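Local coordinates for uncharacterized protein (Staphylococcus aureus subsp. aureus Mu50, PDB 4QXZ) that is of unknown function but folds into a beta-barrel core resembling type VI secretion system proteins, to which a pair of helices is joined, at residues F29-E34 against L82-V87; I39-E44 against I62-E67; F98-K103 against I114-H119; T122-Y127 against L159-L164. All blocks are in the same frame, centred on the assembly; numbering follows the deposited sequence.

How the contacts relate
Contact 1, close to the centre of the chain, is the buried one; contacts 2, 3 and 4 are partly buried. Contacts 1 and 3 both zip antiparallel strands of the barrel and meet each other, since strand 82-88 pairs with strand 96-107. Contact 2 holds the chain beyond strand 38-41 against strand 57-65 with one direct backbone bond and one bridging water; through I62 and I114 it joins the hairpin of contact 3. Contact 4 lies on the other side of the chain's centre from contact 2. Inside the barrel the contacts are apolar, on the helical side of contact 1 a salt-bridged D83-R85 pair appears, its arginine buried, and contact 4 sets a salt-bridge network over a leucine that also packs on a tyrosine.

Contact 1. Residues F29-E34 against L82-V87; sequences FQIVNE and LDIRVV
R85 turns CG back beside its own backbone N and bends again at chi2 (-69°), which carries its guanidinium group across V32 of the neighbouring strand. The V32 methyl CG2 lies over one face of that group, offset toward the rim, 3.9 Å from R85 CG. The same bend returns the arginine to D83 on its own strand: NH1 meets OD1 at 3.1 Å and NH2 meets OD2 at 2.9 Å, an end-on salt bridge in which both oxygens are approached from above the carboxylate plane. D83 OD2 also reaches a water at 2.7 Å that bridges to V32 O, while OD1 bonds to the hydroxyl of Y121. Q30 completes this face, its OE1 resting 3.6 Å from R85 CB and its NE2 turned to E40.

On the other face stand F29, I31 and I84. The F29 ring, its CG swung opposite the backbone N (chi1 179°), reaches along the strand and takes I84 CD1 at its edge, 3.9 Å from CE1. Between the faces, Q30 and R85 form a hydrogen-bonded antiparallel pair, with Q30 N to R85 O and R85 N to Q30 O both 3.0 Å.

Strand 23-32 continues the sheet into strand 38-41, and strand 82-88 into strand 96-107. F29 and I84 reach inward to L60 of strand 57-65, whereas R85 also bonds to S155, at the end of helix 142-155.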
loop_
_atom_site.group_PDB
_atom_site.type_symbol
_atom_site.label_atom_id
_atom_site.label_comp_id
_atom_site.label_asym_id
_atom_site.label_seq_id
_atom_site.Cartn_x
_atom_site.Cartn_y
_atom_site.Cartn_z
ATOM N N PHE A 29 2.190 13.498 -3.450
ATOM C CA PHE A 29 2.457 13.472 -4.872
ATOM C C PHE A 29 2.865 14.845 -5.328
ATOM O O PHE A 29 2.185 15.815 -5.021
ATOM C CB PHE A 29 1.217 13.034 -5.627
ATOM C CG PHE A 29 1.409 13.011 -7.111
ATOM C CD1 PHE A 29 2.288 12.102 -7.690
ATOM C CD2 PHE A 29 0.723 13.891 -7.929
ATOM C CE1 PHE A 29 2.489 12.085 -9.062
ATOM C CE2 PHE A 29 0.900 13.869 -9.299
ATOM C CZ PHE A 29 1.782 12.966 -9.871
ATOM N N GLN A 30 3.971 14.932 -6.058
ATOM C CA GLN A 30 4.432 16.210 -6.580
ATOM C C GLN A 30 4.942 16.063 -8.000
ATOM O O GLN A 30 5.432 14.985 -8.384
ATOM C CB GLN A 30 5.570 16.749 -5.727
ATOM C CG GLN A 30 5.283 16.856 -4.241
ATOM C CD GLN A 30 6.511 17.271 -3.449
ATOM O OE1 GLN A 30 7.634 16.912 -3.800
ATOM N NE2 GLN A 30 6.303 18.040 -2.376
ATOM N N ILE A 31 4.859 17.156 -8.762
ATOM C CA ILE A 31 5.427 17.233 -10.115
ATOM C C ILE A 31 6.376 18.411 -10.147
ATOM O O ILE A 31 6.050 19.516 -9.645
ATOM C CB ILE A 31 4.355 17.421 -11.194
ATOM C CG1 ILE A 31 3.294 16.310 -11.067
ATOM C CG2 ILE A 31 4.985 17.411 -12.593
ATOM C CD1 ILE A 31 2.443 16.100 -12.300
ATOM N N VAL A 32 7.550 18.160 -10.685
ATOM C CA VAL A 32 8.619 19.119 -10.724
ATOM C C VAL A 32 8.984 19.492 -12.134
ATOM O O VAL A 32 9.145 18.645 -12.964
ATOM C CB VAL A 32 9.852 18.536 -10.069
ATOM C CG1 VAL A 32 10.876 19.600 -9.808
ATOM C CG2 VAL A 32 9.473 17.906 -8.774
ATOM N N ASN A 33 9.082 20.771 -12.399
ATOM C CA ASN A 33 9.542 21.266 -13.683
ATOM C C ASN A 33 11.036 21.571 -13.769
ATOM O O ASN A 33 11.765 21.328 -12.870
ATOM C CB ASN A 33 8.670 22.438 -14.137
ATOM C CG ASN A 33 9.022 23.727 -13.479
ATOM O OD1 ASN A 33 9.904 23.794 -12.679
ATOM N ND2 ASN A 33 8.312 24.747 -13.809
ATOM N N GLU A 34 11.466 22.112 -14.885
ATOM C CA GLU A 34 12.851 22.351 -15.213
ATOM C C GLU A 34 13.531 23.215 -14.238
ATOM O O GLU A 34 14.713 23.125 -14.047
ATOM C CB GLU A 34 12.926 23.218 -16.417
ATOM C CG GLU A 34 12.463 22.701 -17.728
ATOM C CD GLU A 34 12.587 23.810 -18.730
ATOM O OE1 GLU A 34 12.843 24.946 -18.289
ATOM O OE2 GLU A 34 12.507 23.538 -19.947
ATOM N N LEU A 82 6.986 13.158 -17.239
ATOM C CA LEU A 82 6.777 13.898 -15.988
ATOM C C LEU A 82 7.781 13.458 -14.936
ATOM O O LEU A 82 7.980 12.268 -14.737
ATOM C CB LEU A 82 5.353 13.673 -15.462
ATOM C CG LEU A 82 4.214 14.133 -16.368
ATOM C CD1 LEU A 82 2.880 13.635 -15.844
ATOM C CD2 LEU A 82 4.195 15.643 -16.478
ATOM N N ASP A 83 8.423 14.426 -14.292
ATOM C CA ASP A 83 9.390 14.174 -13.238
ATOM C C ASP A 83 8.648 14.302 -11.900
ATOM O O ASP A 83 8.287 15.405 -11.451
ATOM C CB ASP A 83 10.543 15.179 -13.327
ATOM C CG ASP A 83 11.783 14.764 -12.518
ATOM O OD1 ASP A 83 11.990 13.556 -12.228
ATOM O OD2 ASP A 83 12.590 15.667 -12.190
ATOM N N ILE A 84 8.414 13.167 -11.269
ATOM C CA ILE A 84 7.540 13.141 -10.100
ATOM C C ILE A 84 8.246 12.672 -8.837
ATOM O O ILE A 84 9.275 11.978 -8.892
ATOM C CB ILE A 84 6.285 12.279 -10.331
ATOM C CG1 ILE A 84 6.622 10.794 -10.416
ATOM C CG2 ILE A 84 5.562 12.719 -11.585
ATOM C CD1 ILE A 84 5.392 9.889 -10.460
ATOM N N ARG A 85 7.684 13.105 -7.713
ATOM C CA ARG A 85 8.145 12.740 -6.390
ATOM C C ARG A 85 6.983 12.058 -5.692
ATOM O O ARG A 85 5.872 12.581 -5.675
ATOM C CB ARG A 85 8.530 13.981 -5.604
ATOM C CG ARG A 85 9.518 14.876 -6.301
ATOM C CD ARG A 85 10.894 14.231 -6.396
ATOM N NE ARG A 85 11.764 14.995 -7.279
ATOM C CZ ARG A 85 11.940 14.774 -8.579
ATOM N NH1 ARG A 85 11.315 13.787 -9.217
ATOM N NH2 ARG A 85 12.756 15.568 -9.254
ATOM N N VAL A 86 7.242 10.885 -5.127
ATOM C CA VAL A 86 6.210 10.114 -4.424
ATOM C C VAL A 86 6.721 9.747 -3.016
ATOM O O VAL A 86 7.785 9.121 -2.876
ATOM C CB VAL A 86 5.845 8.832 -5.202
ATOM C CG1 VAL A 86 4.636 8.153 -4.572
ATOM C CG2 VAL A 86 5.602 9.136 -6.676
ATOM N N VAL A 87 5.983 10.176 -1.995
ATOM C CA VAL A 87 6.322 9.882 -0.602
ATOM C C VAL A 87 5.490 8.688 -0.177
ATOM O O VAL A 87 4.270 8.646 -0.420
ATOM C CB VAL A 87 6.030 11.071 0.300
ATOM C CG1 VAL A 87 6.436 10.784 1.731
ATOM C CG2 VAL A 87 6.757 12.303 -0.217
HETATM O O HOH W 1 12.011 17.985 -13.471
#

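Contact 2. Residues I39-E44 against I62-E67; sequences IEYELE and IVISNE
L43 and E44 belong to the link between strands 38-41 and 45-51, two strands that both run antiparallel to strand 23-32, and here they meet I62, V63 and I64 of strand 57-65. Near strand 45-51, E44 N bonds to V63 O at 2.8 Å. Further back the two chains diverge, and a water fills in for direct pairing: it donates to E42 O at 2.8 Å and accepts from S65 N at 3.0 Å.

L43 sends its CD2 methyl across the I62 side chain at about a right angle, 3.8 Å from I62 CG2, and the same methyl lies 4.0 Å from I64 CG2. Both isoleucines have CG1 between the backbone N and carbonyl carbon (chi1 57° in I62, 56° in I64), which leaves both CG2 branches for L43. I64 CG2 also packs 3.5 Å from E42 O and 4.3 Å from CB of Y41, whose ring meets H68 and F72 edge-to-face. V63 uses its CG1 methyl instead, 3.7 Å from E44 CB; the glutamate chain then bends away, and H20 of the second subunit packs on it.

Strand 57-65 ends in an ST turn, with S65 OG accepting from E67 N, just ahead of helix 69-77. Two successive strands pairing with the same neighbour, strand 23-32, are consistent with a strongly curled sheet such as a small barrel.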
loop_
_atom_site.group_PDB
_atom_site.type_symbol
_atom_site.label_atom_id
_atom_site.label_comp_id
_atom_site.label_asym_id
_atom_site.label_seq_id
_atom_site.Cartn_x
_atom_site.Cartn_y
_atom_site.Cartn_z
ATOM N N ILE A 39 4.802 21.487 -8.149
ATOM C CA ILE A 39 3.363 21.515 -7.904
ATOM C C ILE A 39 2.986 20.241 -7.123
ATOM O O ILE A 39 3.232 19.124 -7.594
ATOM C CB ILE A 39 2.539 21.643 -9.196
ATOM C CG1 ILE A 39 2.876 22.945 -9.917
ATOM C CG2 ILE A 39 1.048 21.643 -8.886
ATOM C CD1 ILE A 39 2.197 23.064 -11.276
ATOM N N GLU A 40 2.414 20.429 -5.930
ATOM C CA GLU A 40 1.945 19.328 -5.111
ATOM C C GLU A 40 0.436 19.183 -5.244
ATOM O O GLU A 40 -0.302 20.155 -5.131
ATOM C CB GLU A 40 2.310 19.529 -3.619
ATOM C CG GLU A 40 1.726 18.424 -2.722
ATOM C CD GLU A 40 2.536 18.103 -1.475
ATOM O OE1 GLU A 40 3.613 18.689 -1.257
ATOM O OE2 GLU A 40 2.079 17.236 -0.704
ATOM N N TYR A 41 -0.031 17.959 -5.445
ATOM C CA TYR A 41 -1.471 17.710 -5.501
ATOM C C TYR A 41 -1.916 16.953 -4.259
ATOM O O TYR A 41 -1.306 15.963 -3.878
ATOM C CB TYR A 41 -1.831 16.942 -6.770
ATOM C CG TYR A 41 -1.436 17.682 -8.021
ATOM C CD1 TYR A 41 -0.159 17.565 -8.546
ATOM C CD2 TYR A 41 -2.332 18.513 -8.674
ATOM C CE1 TYR A 41 0.212 18.246 -9.689
ATOM C CE2 TYR A 41 -1.968 19.198 -9.822
ATOM C CZ TYR A 41 -0.692 19.061 -10.321
ATOM O OH TYR A 41 -0.319 19.735 -11.454
ATOM N N GLU A 42 -2.980 17.435 -3.639
ATOM C CA GLU A 42 -3.530 16.822 -2.437
ATOM C C GLU A 42 -4.256 15.502 -2.784
ATOM O O GLU A 42 -5.215 15.477 -3.575
ATOM C CB GLU A 42 -4.467 17.817 -1.726
ATOM C CG GLU A 42 -5.243 17.278 -0.521
ATOM C CD GLU A 42 -4.378 16.988 0.700
ATOM O OE1 GLU A 42 -3.146 17.217 0.646
ATOM O OE2 GLU A 42 -4.941 16.531 1.723
ATOM N N LEU A 43 -3.798 14.424 -2.148
ATOM C CA LEU A 43 -4.268 13.084 -2.427
ATOM C C LEU A 43 -5.531 12.757 -1.656
ATOM O O LEU A 43 -5.598 12.960 -0.438
ATOM C CB LEU A 43 -3.165 12.067 -2.100
ATOM C CG LEU A 43 -1.883 12.113 -2.959
ATOM C CD1 LEU A 43 -0.966 10.953 -2.642
ATOM C CD2 LEU A 43 -2.193 12.079 -4.438
ATOM N N GLU A 44 -6.538 12.272 -2.379
ATOM C CA GLU A 44 -7.666 11.580 -1.767
ATOM C C GLU A 44 -7.268 10.148 -1.421
ATOM O O GLU A 44 -7.634 9.610 -0.355
ATOM C CB GLU A 44 -8.854 11.553 -2.721
ATOM C CG GLU A 44 -9.549 12.897 -2.861
ATOM C CD GLU A 44 -10.365 13.271 -1.635
ATOM O OE1 GLU A 44 -11.075 12.389 -1.085
ATOM O OE2 GLU A 44 -10.294 14.451 -1.226
ATOM N N ILE A 62 -3.637 7.331 -8.241
ATOM C CA ILE A 62 -4.026 8.340 -7.264
ATOM C C ILE A 62 -5.419 8.848 -7.552
ATOM O O ILE A 62 -5.892 8.783 -8.687
ATOM C CB ILE A 62 -3.074 9.561 -7.258
ATOM C CG1 ILE A 62 -2.988 10.203 -8.649
ATOM C CG2 ILE A 62 -1.695 9.157 -6.790
ATOM C CD1 ILE A 62 -2.152 11.455 -8.694
ATOM N N VAL A 63 -6.057 9.377 -6.517
ATOM C CA VAL A 63 -7.329 10.067 -6.671
ATOM C C VAL A 63 -7.160 11.508 -6.219
ATOM O O VAL A 63 -6.701 11.760 -5.112
ATOM C CB VAL A 63 -8.439 9.392 -5.851
ATOM C CG1 VAL A 63 -9.769 10.132 -6.025
ATOM C CG2 VAL A 63 -8.571 7.925 -6.270
ATOM N N ILE A 64 -7.508 12.446 -7.092
ATOM C CA ILE A 64 -7.406 13.864 -6.779
ATOM C C ILE A 64 -8.635 14.603 -7.287
ATOM O O ILE A 64 -9.478 14.028 -7.963
ATOM C CB ILE A 64 -6.140 14.495 -7.390
ATOM C CG1 ILE A 64 -6.087 14.276 -8.906
ATOM C CG2 ILE A 64 -4.894 13.936 -6.713
ATOM C CD1 ILE A 64 -5.010 15.094 -9.609
ATOM N N SER A 65 -8.717 15.880 -6.945
ATOM C CA SER A 65 -9.795 16.745 -7.392
ATOM C C SER A 65 -9.851 16.875 -8.914
ATOM O O SER A 65 -8.821 16.973 -9.552
ATOM C CB SER A 65 -9.617 18.131 -6.769
ATOM O OG SER A 65 -10.379 19.087 -7.466
ATOM N N ASN A 66 -11.059 17.015 -9.431
ATOM C CA ASN A 66 -11.389 17.235 -10.845
ATOM C C ASN A 66 -10.792 18.486 -11.379
ATOM O O ASN A 66 -10.631 18.651 -12.556
ATOM C CB ASN A 66 -12.872 17.480 -11.028
ATOM C CG ASN A 66 -13.301 17.427 -12.438
ATOM O OD1 ASN A 66 -12.738 16.713 -13.224
ATOM N ND2 ASN A 66 -14.316 18.164 -12.765
ATOM N N GLU A 67 -10.565 19.408 -10.482
ATOM C CA GLU A 67 -9.985 20.699 -10.797
ATOM C C GLU A 67 -8.837 20.594 -11.812
ATOM O O GLU A 67 -8.682 21.456 -12.671
ATOM C CB GLU A 67 -9.502 21.343 -9.497
ATOM C CG GLU A 67 -8.893 22.728 -9.645
ATOM C CD GLU A 67 -8.849 23.476 -8.331
ATOM O OE1 GLU A 67 -7.842 24.174 -8.095
ATOM O OE2 GLU A 67 -9.819 23.366 -7.541
HETATM O O HOH W 2 -7.293 17.012 -4.557
#

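Contact 3. Residues F98-K103 against I114-H119; sequences FESTVK and IVFECH
C118 and S100 face each other on the packed side of this hairpin, where S100 CB lies 3.6 Å from C118 SG. The cysteine also takes on F98: its CB touches ring atom CD2 of F98 at 3.6 Å, and its sulfur sits obliquely off the ring in a sulfur-aromatic contact. Further along, V102 divides its methyls between two partners. CG1, anti to the backbone N (chi1 -175°), meets I114 CG2 at 3.7 Å, and CG2 meets F116 CE2 at 3.9 Å.

The opposite face, with K103 and H119 exposed, is the looser, largely polar solvent side. T101 and E117 lie side by side there, with T101 OG1 3.9 Å from E117 CB, and the K103 chain runs beside apolar V115. K103 NZ and E117 OE1 stay 5.3 Å apart. Five backbone bonds join the strands between these faces.

Strand 82-88 pairs with strand 96-107 and strand 57-65 with strand 111-121, while helix 69-77 covers V102, I114 and F116 through Y75, Q76 and F72.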
loop_
_atom_site.group_PDB
_atom_site.type_symbol
_atom_site.label_atom_id
_atom_site.label_comp_id
_atom_site.label_asym_id
_atom_site.label_seq_id
_atom_site.Cartn_x
_atom_site.Cartn_y
_atom_site.Cartn_z
ATOM N N PHE A 98 10.671 9.319 -9.683
ATOM C CA PHE A 98 10.260 8.599 -10.885
ATOM C C PHE A 98 10.161 9.498 -12.100
ATOM O O PHE A 98 9.927 10.705 -12.002
ATOM C CB PHE A 98 8.893 7.958 -10.714
ATOM C CG PHE A 98 8.802 6.994 -9.585
ATOM C CD1 PHE A 98 8.574 7.443 -8.296
ATOM C CD2 PHE A 98 8.897 5.638 -9.813
ATOM C CE1 PHE A 98 8.481 6.558 -7.249
ATOM C CE2 PHE A 98 8.795 4.744 -8.774
ATOM C CZ PHE A 98 8.582 5.202 -7.490
ATOM N N GLU A 99 10.310 8.871 -13.256
ATOM C CA GLU A 99 9.992 9.498 -14.521
ATOM C C GLU A 99 8.760 8.761 -15.016
ATOM O O GLU A 99 8.772 7.522 -15.096
ATOM C CB GLU A 99 11.158 9.361 -15.510
ATOM C CG GLU A 99 10.928 10.062 -16.850
ATOM C CD GLU A 99 12.122 9.962 -17.819
ATOM O OE1 GLU A 99 13.117 9.298 -17.431
ATOM O OE2 GLU A 99 12.084 10.530 -18.954
ATOM N N SER A 100 7.703 9.505 -15.352
ATOM C CA SER A 100 6.452 8.860 -15.731
ATOM C C SER A 100 5.629 9.554 -16.809
ATOM O O SER A 100 5.856 10.734 -17.154
ATOM C CB SER A 100 5.578 8.670 -14.478
ATOM O OG SER A 100 5.106 9.903 -13.997
ATOM N N THR A 101 4.656 8.789 -17.319
ATOM C CA THR A 101 3.631 9.282 -18.247
ATOM C C THR A 101 2.243 8.873 -17.769
ATOM O O THR A 101 2.072 7.812 -17.136
ATOM C CB THR A 101 3.829 8.699 -19.657
ATOM O OG1 THR A 101 3.926 7.281 -19.553
ATOM C CG2 THR A 101 5.115 9.219 -20.299
ATOM N N VAL A 102 1.246 9.691 -18.096
ATOM C CA VAL A 102 -0.139 9.356 -17.767
ATOM C C VAL A 102 -0.660 8.255 -18.697
ATOM O O VAL A 102 -0.616 8.393 -19.925
ATOM C CB VAL A 102 -1.065 10.578 -17.853
ATOM C CG1 VAL A 102 -2.472 10.202 -17.392
ATOM C CG2 VAL A 102 -0.503 11.725 -17.018
ATOM N N LYS A 103 -1.147 7.171 -18.098
ATOM C CA LYS A 103 -1.608 5.991 -18.826
ATOM C C LYS A 103 -3.127 5.988 -19.012
ATOM O O LYS A 103 -3.616 5.616 -20.073
ATOM C CB LYS A 103 -1.204 4.759 -18.052
ATOM C CG LYS A 103 -1.367 3.463 -18.797
ATOM C CD LYS A 103 -1.101 2.303 -17.851
ATOM C CE LYS A 103 -0.217 1.250 -18.501
ATOM N NZ LYS A 103 -0.893 0.595 -19.654
ATOM N N ILE A 114 -6.182 8.738 -11.623
ATOM C CA ILE A 114 -5.139 8.748 -12.632
ATOM C C ILE A 114 -4.129 7.662 -12.360
ATOM O O ILE A 114 -3.568 7.598 -11.263
ATOM C CB ILE A 114 -4.387 10.091 -12.662
ATOM C CG1 ILE A 114 -5.372 11.257 -12.666
ATOM C CG2 ILE A 114 -3.484 10.157 -13.882
ATOM C CD1 ILE A 114 -4.724 12.583 -12.376
ATOM N N VAL A 115 -3.893 6.834 -13.377
ATOM C CA VAL A 115 -2.856 5.808 -13.363
ATOM C C VAL A 115 -1.648 6.332 -14.139
ATOM O O VAL A 115 -1.803 6.838 -15.252
ATOM C CB VAL A 115 -3.391 4.512 -14.013
ATOM C CG1 VAL A 115 -2.284 3.471 -14.187
ATOM C CG2 VAL A 115 -4.537 3.935 -13.180
ATOM N N PHE A 116 -0.453 6.226 -13.559
ATOM C CA PHE A 116 0.796 6.602 -14.254
ATOM C C PHE A 116 1.666 5.400 -14.472
ATOM O O PHE A 116 1.714 4.531 -13.621
ATOM C CB PHE A 116 1.644 7.574 -13.429
ATOM C CG PHE A 116 0.920 8.812 -13.006
ATOM C CD1 PHE A 116 0.014 8.774 -11.971
ATOM C CD2 PHE A 116 1.163 10.012 -13.634
ATOM C CE1 PHE A 116 -0.650 9.911 -11.583
ATOM C CE2 PHE A 116 0.509 11.154 -13.262
ATOM C CZ PHE A 116 -0.402 11.107 -12.231
ATOM N N GLU A 117 2.398 5.390 -15.585
ATOM C CA GLU A 117 3.459 4.405 -15.821
ATOM C C GLU A 117 4.796 4.988 -15.354
ATOM O O GLU A 117 5.267 5.968 -15.906
ATOM C CB GLU A 117 3.535 4.054 -17.310
ATOM C CG GLU A 117 4.471 2.890 -17.633
ATOM C CD GLU A 117 4.851 2.822 -19.117
ATOM O OE1 GLU A 117 3.921 2.805 -19.965
ATOM O OE2 GLU A 117 6.076 2.778 -19.434
ATOM N N CYS A 118 5.415 4.366 -14.360
ATOM C CA CYS A 118 6.548 4.945 -13.685
ATOM C C CYS A 118 7.780 4.080 -13.816
ATOM O O CYS A 118 7.677 2.857 -13.861
ATOM C CB CYS A 118 6.213 5.133 -12.202
ATOM S SG CYS A 118 4.833 6.263 -11.921
ATOM N N HIS A 119 8.934 4.732 -13.891
ATOM C CA HIS A 119 10.236 4.077 -13.860
ATOM C C HIS A 119 11.082 4.792 -12.811
ATOM O O HIS A 119 11.276 6.001 -12.883
ATOM C CB HIS A 119 10.905 4.161 -15.243
ATOM C CG HIS A 119 9.974 3.840 -16.380
ATOM N ND1 HIS A 119 9.355 2.611 -16.508
ATOM C CD2 HIS A 119 9.543 4.589 -17.425
ATOM C CE1 HIS A 119 8.587 2.618 -17.583
ATOM N NE2 HIS A 119 8.685 3.804 -18.159
#

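Contact 4. Residues T122-Y127 against L159-L164; sequences TLRQQY and LKDEKL
R124 and D161 approach from opposite directions with their guanidinium and carboxylate planes nearly coplanar, 14° apart. Two parallel bonds close the pair end-on: NH1 of R124 to OD1 of D161 at 2.8 Å, and NH2 to OD2 at 2.7 Å. Each oxygen uses its syn lone pair, and the NH2 bond is almost straight (177°).

E162 slides past the arginine the other way, its carboxylate turned 67° from the guanidinium plane, and OE1 makes a longer salt bridge to R124 NH1 at 3.4 Å. Over one face of the guanidinium, above its centre, lies the L159 methyl CD1, 3.4 Å from R124 CZ. The chain of R124 enters from its own loop with a bend at chi3 that sets the flat group against this leucine. L159 is shared with Y127, whose ring it crosses obliquely, CG to Y127 CE1 at 3.6 Å; the hydroxyl of Y127 bonds to P157 O.

Together these contacts tie the loop leading into helix 127-137 to the short 3-10 turn that follows helix 142-155. One arginine serves two acids here, so the cluster probably carries a net negative charge of its own, perhaps offset in part by K158, which forms a weak, long ion pair with E162.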
loop_
_atom_site.group_PDB
_atom_site.type_symbol
_atom_site.label_atom_id
_atom_site.label_comp_id
_atom_site.label_asym_id
_atom_site.label_seq_id
_atom_site.Cartn_x
_atom_site.Cartn_y
_atom_site.Cartn_z
ATOM N N THR A 122 17.588 6.997 -9.263
ATOM C CA THR A 122 18.358 7.464 -8.126
ATOM C C THR A 122 19.036 8.722 -8.535
ATOM O O THR A 122 19.464 8.865 -9.678
ATOM C CB THR A 122 19.483 6.504 -7.733
ATOM O OG1 THR A 122 19.034 5.160 -7.855
ATOM C CG2 THR A 122 19.923 6.756 -6.295
ATOM N N LEU A 123 19.159 9.638 -7.589
ATOM C CA LEU A 123 19.825 10.877 -7.881
ATOM C C LEU A 123 21.260 10.584 -8.219
ATOM O O LEU A 123 21.932 9.832 -7.513
ATOM C CB LEU A 123 19.777 11.820 -6.684
ATOM C CG LEU A 123 20.116 13.270 -7.056
ATOM C CD1 LEU A 123 19.093 13.828 -8.043
ATOM C CD2 LEU A 123 20.205 14.096 -5.771
ATOM N N ARG A 124 21.730 11.170 -9.302
ATOM C CA ARG A 124 23.114 11.004 -9.686
ATOM C C ARG A 124 24.082 11.511 -8.628
ATOM O O ARG A 124 23.744 12.364 -7.809
ATOM C CB ARG A 124 23.379 11.754 -10.978
ATOM C CG ARG A 124 23.076 13.238 -10.889
ATOM C CD ARG A 124 22.668 13.780 -12.246
ATOM N NE ARG A 124 23.785 14.371 -12.972
ATOM C CZ ARG A 124 23.696 14.851 -14.214
ATOM N NH1 ARG A 124 22.546 14.795 -14.889
ATOM N NH2 ARG A 124 24.769 15.387 -14.791
ATOM N N GLN A 125 25.301 10.982 -8.673
ATOM C CA GLN A 125 26.433 11.553 -7.943
ATOM C C GLN A 125 26.713 12.955 -8.480
ATOM O O GLN A 125 26.337 13.279 -9.615
ATOM C CB GLN A 125 27.695 10.710 -8.161
ATOM C CG GLN A 125 27.564 9.216 -7.882
ATOM C CD GLN A 125 27.355 8.901 -6.417
ATOM O OE1 GLN A 125 27.325 9.794 -5.571
ATOM N NE2 GLN A 125 27.207 7.619 -6.109
ATOM N N GLN A 126 27.376 13.788 -7.680
ATOM C CA GLN A 126 27.791 15.107 -8.145
ATOM C C GLN A 126 26.604 15.976 -8.642
ATOM O O GLN A 126 26.784 16.869 -9.477
ATOM C CB GLN A 126 28.843 14.971 -9.275
ATOM C CG GLN A 126 30.271 14.715 -8.830
ATOM C CD GLN A 126 30.464 13.371 -8.151
ATOM O OE1 GLN A 126 30.290 13.235 -6.935
ATOM N NE2 GLN A 126 30.847 12.375 -8.931
ATOM N N TYR A 127 25.397 15.716 -8.145
ATOM C CA TYR A 127 24.240 16.525 -8.532
ATOM C C TYR A 127 24.485 18.018 -8.293
ATOM O O TYR A 127 24.232 18.848 -9.171
ATOM C CB TYR A 127 22.944 16.089 -7.811
ATOM C CG TYR A 127 21.729 16.857 -8.325
ATOM C CD1 TYR A 127 21.136 16.515 -9.531
ATOM C CD2 TYR A 127 21.192 17.928 -7.607
ATOM C CE1 TYR A 127 20.057 17.225 -10.028
ATOM C CE2 TYR A 127 20.098 18.642 -8.093
ATOM C CZ TYR A 127 19.551 18.295 -9.311
ATOM O OH TYR A 127 18.488 18.990 -9.815
ATOM N N LEU A 159 18.280 17.192 -14.983
ATOM C CA LEU A 159 19.202 18.171 -15.514
ATOM C C LEU A 159 19.136 18.204 -17.037
ATOM O O LEU A 159 18.759 17.210 -17.679
ATOM C CB LEU A 159 20.613 17.896 -14.992
ATOM C CG LEU A 159 20.802 18.061 -13.477
ATOM C CD1 LEU A 159 22.167 17.647 -12.963
ATOM C CD2 LEU A 159 20.493 19.473 -13.019
ATOM N N LYS A 160 19.460 19.375 -17.587
ATOM C CA LYS A 160 19.408 19.632 -19.039
ATOM C C LYS A 160 20.199 18.588 -19.838
ATOM O O LYS A 160 19.806 18.224 -20.936
ATOM C CB LYS A 160 19.917 21.043 -19.354
ATOM C CG LYS A 160 19.246 21.702 -20.546
ATOM C CD LYS A 160 19.514 23.206 -20.586
ATOM C CE LYS A 160 18.511 23.971 -19.730
ATOM N NZ LYS A 160 18.801 25.435 -19.742
ATOM N N ASP A 161 21.281 18.068 -19.266
ATOM C CA ASP A 161 22.073 17.056 -19.967
ATOM C C ASP A 161 21.383 15.691 -20.092
ATOM O O ASP A 161 21.964 14.750 -20.640
ATOM C CB ASP A 161 23.472 16.901 -19.343
ATOM C CG ASP A 161 23.441 16.434 -17.901
ATOM O OD1 ASP A 161 22.353 16.225 -17.327
ATOM O OD2 ASP A 161 24.537 16.296 -17.319
ATOM N N GLU A 162 20.156 15.573 -19.590
ATOM C CA GLU A 162 19.397 14.335 -19.731
ATOM C C GLU A 162 18.201 14.475 -20.674
ATOM O O GLU A 162 17.550 13.480 -20.947
ATOM C CB GLU A 162 18.928 13.825 -18.355
ATOM C CG GLU A 162 20.001 13.058 -17.577
ATOM C CD GLU A 162 19.816 13.081 -16.052
ATOM O OE1 GLU A 162 20.443 12.233 -15.378
ATOM O OE2 GLU A 162 19.078 13.943 -15.506
ATOM N N LYS A 163 17.909 15.680 -21.175
ATOM C CA LYS A 163 16.768 15.889 -22.093
ATOM C C LYS A 163 17.170 15.650 -23.565
ATOM O O LYS A 163 18.292 15.218 -23.837
ATOM C CB LYS A 163 16.207 17.307 -21.921
ATOM C CG LYS A 163 15.974 17.764 -20.474
ATOM C CD LYS A 163 14.809 17.049 -19.816
ATOM C CE LYS A 163 14.420 17.670 -18.481
ATOM N NZ LYS A 163 13.837 19.036 -18.610
ATOM N N LEU A 164 16.262 15.919 -24.511
ATOM C CA LEU A 164 16.577 15.866 -25.958
ATOM C C LEU A 164 16.289 17.206 -26.658
ATOM O O LEU A 164 17.138 17.745 -27.391
ATOM C CB LEU A 164 15.787 14.744 -26.640
ATOM C CG LEU A 164 15.785 13.338 -26.005
ATOM C CD1 LEU A 164 14.718 12.467 -26.664
ATOM C CD2 LEU A 164 17.152 12.655 -26.084
#